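Local coordinates for similar to hydroxylamine oxidoreductase (Kuenenia stuttgartiensis, PDB 6H5L), which carries several heme c groups and is probably a reductase of the hydroxylamine oxidoreductase-like family in an anammox bacterium, at residues R462-F465 with W466-Q470. Numbering follows the deposited sequence.
Sequences RLWF and WYKLQ
Bends at chi3 (64°) and chi4 fold the Lys468 chain back toward Trp464, while Arg462, its CG anti to the carbonyl carbon, runs alongside Trp466. Both pairs lie within helix 455-476, which takes a pi-type turn here. Two i+5 bonds mark the widening: Tyr467 N donates to Arg462 O at 3.0 Å, and Lys468 N to Leu463 O at 2.9 Å. Arg462 O is gripped a second time by Trp466 N, which sits above the carbonyl plane, 54° out of it. The i+4 bond from Lys468 N is thus given up, and Trp464 O instead receives Lys468 NZ, in the carbonyl plane and on a lone pair, at 3.1 Å. The same ammonium reaches Gly305 O, and Lys468 CE packs on Trp464 CB. On another side of the helix, Arg462 CG and CD come obliquely to the six-membered ring of Trp466, CG 3.9 Å from Trp466 CE3, with guanidinium and indole planes 62° apart; Arg462 NE turns to a salt bridge with Glu494. The Trp466 indole also meets Trp485 of the second subunit; an alanine in place of Trp466 would probably take this neighbour from the arginine methylenes and open a gap where the subunits meet. The side chain of Phe465 lies about 6 Å from a heme c, and Leu469 CD1 sits over one face of its ring, offset toward the rim, 4.2 Å from Phe465 CD1.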
loop_
_atom_site.group_PDB
_atom_site.type_symbol
_atom_site.label_atom_id
_atom_site.label_comp_id
_atom_site.label_asym_id
_atom_site.label_seq_id
_atom_site.Cartn_x
_atom_site.Cartn_y
_atom_site.Cartn_z
ATOM N N ARG A 462 59.892 -15.410 2.191
ATOM C CA ARG A 462 58.519 -15.753 2.547
ATOM C C ARG A 462 58.234 -15.474 4.017
ATOM O O ARG A 462 57.078 -15.232 4.386
ATOM C CB ARG A 462 58.235 -17.215 2.212
ATOM C CG ARG A 462 58.035 -17.486 0.726
ATOM C CD ARG A 462 57.642 -18.932 0.467
ATOM N NE ARG A 462 58.719 -19.856 0.802
ATOM C CZ ARG A 462 59.697 -20.193 -0.032
ATOM N NH1 ARG A 462 59.733 -19.677 -1.254
ATOM N NH2 ARG A 462 60.637 -21.044 0.353
ATOM N N LEU A 463 59.262 -15.502 4.866
ATOM C CA LEU A 463 59.057 -15.213 6.281
ATOM C C LEU A 463 58.678 -13.752 6.493
ATOM O O LEU A 463 57.689 -13.451 7.172
ATOM C CB LEU A 463 60.314 -15.574 7.078
ATOM C CG LEU A 463 60.235 -15.652 8.607
ATOM C CD1 LEU A 463 61.329 -16.557 9.145
ATOM C CD2 LEU A 463 60.336 -14.279 9.255
ATOM N N TRP A 464 59.449 -12.826 5.919
ATOM C CA TRP A 464 59.248 -11.412 6.205
ATOM C C TRP A 464 58.335 -10.706 5.210
ATOM O O TRP A 464 57.807 -9.636 5.536
ATOM C CB TRP A 464 60.598 -10.681 6.270
ATOM C CG TRP A 464 61.302 -10.519 4.953
ATOM C CD1 TRP A 464 62.246 -11.347 4.419
ATOM C CD2 TRP A 464 61.135 -9.448 4.016
ATOM N NE1 TRP A 464 62.666 -10.867 3.203
ATOM C CE2 TRP A 464 61.999 -9.701 2.933
ATOM C CE3 TRP A 464 60.334 -8.303 3.985
ATOM C CZ2 TRP A 464 62.082 -8.854 1.831
ATOM C CZ3 TRP A 464 60.419 -7.462 2.892
ATOM C CH2 TRP A 464 61.289 -7.740 1.831
ATOM N N PHE A 465 58.120 -11.268 4.018
ATOM C CA PHE A 465 57.270 -10.622 3.027
ATOM C C PHE A 465 55.918 -11.297 2.843
ATOM O O PHE A 465 55.027 -10.693 2.235
ATOM C CB PHE A 465 57.989 -10.546 1.670
ATOM C CG PHE A 465 57.365 -9.572 0.709
ATOM C CD1 PHE A 465 57.551 -8.208 0.869
ATOM C CD2 PHE A 465 56.594 -10.018 -0.352
ATOM C CE1 PHE A 465 56.978 -7.307 -0.010
ATOM C CE2 PHE A 465 56.019 -9.121 -1.235
ATOM C CZ PHE A 465 56.212 -7.764 -1.064
ATOM N N TRP A 466 55.735 -12.522 3.332
ATOM C CA TRP A 466 54.441 -13.188 3.262
ATOM C C TRP A 466 53.834 -13.404 4.641
ATOM O O TRP A 466 52.749 -12.896 4.932
ATOM C CB TRP A 466 54.570 -14.538 2.543
ATOM C CG TRP A 466 54.276 -14.504 1.084
ATOM C CD1 TRP A 466 54.120 -13.399 0.301
ATOM C CD2 TRP A 466 54.096 -15.635 0.226
ATOM N NE1 TRP A 466 53.861 -13.773 -0.997
ATOM C CE2 TRP A 466 53.841 -15.141 -1.068
ATOM C CE3 TRP A 466 54.128 -17.020 0.426
ATOM C CZ2 TRP A 466 53.615 -15.982 -2.157
ATOM C CZ3 TRP A 466 53.906 -17.853 -0.657
ATOM C CH2 TRP A 466 53.653 -17.332 -1.932
ATOM N N TYR A 467 54.533 -14.121 5.518
ATOM C CA TYR A 467 53.904 -14.592 6.743
ATOM C C TYR A 467 53.938 -13.537 7.840
ATOM O O TYR A 467 52.997 -13.449 8.637
ATOM C CB TYR A 467 54.568 -15.890 7.189
ATOM C CG TYR A 467 54.499 -16.961 6.119
ATOM C CD1 TYR A 467 53.308 -17.227 5.454
ATOM C CD2 TYR A 467 55.628 -17.683 5.756
ATOM C CE1 TYR A 467 53.236 -18.197 4.470
ATOM C CE2 TYR A 467 55.566 -18.654 4.771
ATOM C CZ TYR A 467 54.368 -18.907 4.132
ATOM O OH TYR A 467 54.302 -19.870 3.153
ATOM N N LYS A 468 54.999 -12.730 7.899
ATOM C CA LYS A 468 54.983 -11.581 8.795
ATOM C C LYS A 468 53.881 -10.605 8.407
ATOM O O LYS A 468 53.195 -10.056 9.276
ATOM C CB LYS A 468 56.345 -10.885 8.796
ATOM C CG LYS A 468 56.329 -9.519 9.474
ATOM C CD LYS A 468 57.705 -9.114 9.983
ATOM C CE LYS A 468 58.704 -8.943 8.852
ATOM N NZ LYS A 468 58.353 -7.817 7.944
ATOM N N LEU A 469 53.685 -10.393 7.104
ATOM C CA LEU A 469 52.686 -9.428 6.652
ATOM C C LEU A 469 51.265 -9.943 6.852
ATOM O O LEU A 469 50.358 -9.154 7.138
ATOM C CB LEU A 469 52.925 -9.071 5.184
ATOM C CG LEU A 469 54.319 -8.547 4.827
ATOM C CD1 LEU A 469 54.309 -7.875 3.464
ATOM C CD2 LEU A 469 54.832 -7.592 5.889
ATOM N N GLN A 470 51.049 -11.254 6.701
ATOM C CA GLN A 470 49.711 -11.803 6.906
ATOM C C GLN A 470 49.320 -11.770 8.377
ATOM O O GLN A 470 48.195 -11.387 8.716
ATOM C CB GLN A 470 49.634 -13.224 6.350
ATOM C CG GLN A 470 49.652 -13.280 4.833
ATOM C CD GLN A 470 49.695 -14.692 4.288
ATOM O OE1 GLN A 470 48.771 -15.479 4.492
ATOM N NE2 GLN A 470 50.773 -15.021 3.585
#